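Local coordinates for probable zinc protease (Pseudomonas aeruginosa, PDB 4NNZ), which forms one subunit of the heterodimeric zinc protease PA0371-PA0372 and, as a member of the peptidase M16 family, probably acts in metal-dependent peptide hydrolysis, at residues Val29-Trp34 and Tyr91-Ala96. Residues are numbered along the deposited sequence; the frame is centred on the assembly and turned at random.
Sequences VVSQLW and YYQVLA
V29, S31 and L33 pair with L95, Q93 and Y91 as the hydrogen-bonded pairs of two neighbouring antiparallel strands. The N-to-C directions of the two segments differ by 176°, so they run almost exactly antiparallel. Each pair makes two backbone bonds. V29 N donates to L95 O at 2.7 Å, and S31 and Q93 bond in both directions. In the last pair, Y91 N to L33 O measures 2.9 Å. The return bond from L33 N to Y91 O is modelled very short, so its length is doubtful.

V30 with V94 and Q32 with Y92 are the non-hydrogen-bonded pairs. Here the CA atoms come closer than in the hydrogen-bonded pairs, with Q32 CA and Y92 CA 3.8 Å apart. A CA-H...O contact also runs from Y92 CA to S31 O at 3.3 Å.

Apolar contacts involve the inner parts of the side chains. V30 CG2 meets V94 CB at 3.7 Å. Q32 CB and CG both pack on Y92 CB, while the Y92 ring leads away from the other strand. On the opposite face, Q93 CG touches S31 CB. A chi1 of 47° sets Q93 CG beside S31, where it also lies 3.5 Å from the carbonyl oxygen S31 O.

Polar side chains add local links. A water lies between S31 O and Q93 OE1. Within 29-34, W34 NE1 donates to Q32 OE1 at 2.9 Å. The amide oxygen lies close to the indole plane and receives the N-H on a lone pair. Y91 OH hydrogen-bonds to Y185 OH.

This is the pairing of strands 28-35 and 89-96 in the mixed sheet of the M16 domain. Strand 190-196 flanks 29-34, and strand 80-84 flanks 91-96. Helix 367-379 packs on the V30 and Q32 face. Helix 100-112 packs on the S31, Y91, Q93 and L95 face.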
loop_
_atom_site.group_PDB
_atom_site.type_symbol
_atom_site.label_atom_id
_atom_site.label_comp_id
_atom_site.label_asym_id
_atom_site.label_seq_id
_atom_site.Cartn_x
_atom_site.Cartn_y
_atom_site.Cartn_z
ATOM N N VAL A 29 -7.961 -35.713 -18.849
ATOM C CA VAL A 29 -8.557 -34.396 -18.848
ATOM C C VAL A 29 -8.025 -33.513 -17.738
ATOM O O VAL A 29 -7.754 -33.968 -16.668
ATOM C CB VAL A 29 -10.080 -34.467 -18.764
ATOM C CG1 VAL A 29 -10.505 -34.883 -17.384
ATOM C CG2 VAL A 29 -10.664 -33.127 -19.094
ATOM N N VAL A 30 -7.928 -32.231 -18.006
ATOM C CA VAL A 30 -7.430 -31.290 -17.036
ATOM C C VAL A 30 -8.577 -30.410 -16.572
ATOM O O VAL A 30 -9.300 -29.892 -17.360
ATOM C CB VAL A 30 -6.204 -30.523 -17.610
ATOM C CG1 VAL A 30 -6.365 -29.024 -17.694
ATOM C CG2 VAL A 30 -4.976 -30.851 -16.836
ATOM N N SER A 31 -8.723 -30.254 -15.280
ATOM C CA SER A 31 -9.748 -29.399 -14.761
ATOM C C SER A 31 -9.147 -28.372 -13.858
ATOM O O SER A 31 -8.534 -28.722 -12.902
ATOM C CB SER A 31 -10.727 -30.238 -13.969
ATOM O OG SER A 31 -11.962 -29.597 -13.834
ATOM N N GLN A 32 -9.303 -27.090 -14.132
ATOM C CA GLN A 32 -8.731 -26.100 -13.240
ATOM C C GLN A 32 -9.751 -25.149 -12.705
ATOM O O GLN A 32 -10.616 -24.768 -13.441
ATOM C CB GLN A 32 -7.711 -25.282 -13.957
ATOM C CG GLN A 32 -6.972 -25.989 -15.029
ATOM C CD GLN A 32 -5.715 -25.268 -15.360
ATOM O OE1 GLN A 32 -5.634 -24.085 -15.209
ATOM N NE2 GLN A 32 -4.729 -25.987 -15.793
ATOM N N LEU A 33 -9.661 -24.719 -11.447
ATOM C CA LEU A 33 -10.651 -23.686 -11.149
ATOM C C LEU A 33 -10.039 -22.341 -10.804
ATOM O O LEU A 33 -9.268 -22.290 -9.914
ATOM C CB LEU A 33 -11.578 -24.142 -10.057
ATOM C CG LEU A 33 -12.760 -23.268 -9.694
ATOM C CD1 LEU A 33 -13.298 -22.541 -10.890
ATOM C CD2 LEU A 33 -13.855 -24.096 -9.105
ATOM N N TRP A 34 -10.381 -21.251 -11.491
ATOM C CA TRP A 34 -9.691 -19.999 -11.255
ATOM C C TRP A 34 -10.595 -18.980 -10.630
ATOM O O TRP A 34 -11.580 -18.616 -11.188
ATOM C CB TRP A 34 -9.197 -19.437 -12.570
ATOM C CG TRP A 34 -8.158 -20.233 -13.199
ATOM C CD1 TRP A 34 -8.298 -21.440 -13.727
ATOM C CD2 TRP A 34 -6.796 -19.886 -13.352
ATOM N NE1 TRP A 34 -7.136 -21.882 -14.200
ATOM C CE2 TRP A 34 -6.183 -20.941 -13.977
ATOM C CE3 TRP A 34 -6.035 -18.784 -13.009
ATOM C CZ2 TRP A 34 -4.862 -20.934 -14.279
ATOM C CZ3 TRP A 34 -4.743 -18.780 -13.297
ATOM C CH2 TRP A 34 -4.153 -19.843 -13.921
ATOM N N TYR A 91 -7.033 -23.609 -8.623
ATOM C CA TYR A 91 -6.927 -24.985 -8.231
ATOM C C TYR A 91 -7.079 -25.843 -9.455
ATOM O O TYR A 91 -7.992 -25.675 -10.196
ATOM C CB TYR A 91 -7.992 -25.343 -7.225
ATOM C CG TYR A 91 -8.066 -24.488 -6.004
ATOM C CD1 TYR A 91 -8.616 -23.248 -6.047
ATOM C CD2 TYR A 91 -7.622 -24.944 -4.804
ATOM C CE1 TYR A 91 -8.703 -22.476 -4.932
ATOM C CE2 TYR A 91 -7.706 -24.177 -3.682
ATOM C CZ TYR A 91 -8.250 -22.945 -3.761
ATOM O OH TYR A 91 -8.336 -22.180 -2.655
ATOM N N TYR A 92 -6.163 -26.763 -9.670
ATOM C CA TYR A 92 -6.233 -27.607 -10.825
ATOM C C TYR A 92 -5.884 -29.023 -10.519
ATOM O O TYR A 92 -5.102 -29.294 -9.658
ATOM C CB TYR A 92 -5.281 -27.117 -11.884
ATOM C CG TYR A 92 -3.868 -27.112 -11.423
ATOM C CD1 TYR A 92 -3.346 -26.019 -10.801
ATOM C CD2 TYR A 92 -3.063 -28.200 -11.601
ATOM C CE1 TYR A 92 -2.047 -26.000 -10.374
ATOM C CE2 TYR A 92 -1.760 -28.197 -11.180
ATOM C CZ TYR A 92 -1.252 -27.095 -10.566
ATOM O OH TYR A 92 0.051 -27.068 -10.129
ATOM N N GLN A 93 -6.456 -29.925 -11.283
ATOM C CA GLN A 93 -6.182 -31.313 -11.157
ATOM C C GLN A 93 -6.013 -31.861 -12.543
ATOM O O GLN A 93 -6.496 -31.307 -13.468
ATOM C CB GLN A 93 -7.328 -32.003 -10.439
ATOM C CG GLN A 93 -8.692 -31.629 -10.962
ATOM C CD GLN A 93 -9.723 -31.422 -9.876
ATOM O OE1 GLN A 93 -10.521 -30.496 -9.942
ATOM N NE2 GLN A 93 -9.721 -32.286 -8.887
ATOM N N VAL A 94 -5.303 -32.949 -12.679
ATOM C CA VAL A 94 -5.171 -33.570 -13.952
ATOM C C VAL A 94 -5.589 -34.997 -13.727
ATOM O O VAL A 94 -5.336 -35.543 -12.681
ATOM C CB VAL A 94 -3.752 -33.451 -14.466
ATOM C CG1 VAL A 94 -2.763 -33.677 -13.361
ATOM C CG2 VAL A 94 -3.522 -34.402 -15.604
ATOM N N LEU A 95 -6.278 -35.585 -14.687
ATOM C CA LEU A 95 -6.920 -36.849 -14.422
ATOM C C LEU A 95 -7.413 -37.660 -15.576
ATOM O O LEU A 95 -7.445 -37.239 -16.707
ATOM C CB LEU A 95 -8.056 -36.640 -13.449
ATOM C CG LEU A 95 -8.726 -35.279 -13.523
ATOM C CD1 LEU A 95 -9.963 -35.302 -14.377
ATOM C CD2 LEU A 95 -9.065 -34.820 -12.146
ATOM N N ALA A 96 -7.800 -38.861 -15.228
ATOM C CA ALA A 96 -8.328 -39.802 -16.149
ATOM C C ALA A 96 -9.717 -39.420 -16.526
ATOM O O ALA A 96 -10.530 -39.026 -15.754
ATOM C CB ALA A 96 -8.297 -41.173 -15.542
HETATM O O HOH W 1 -10.186 -28.119 -10.620
#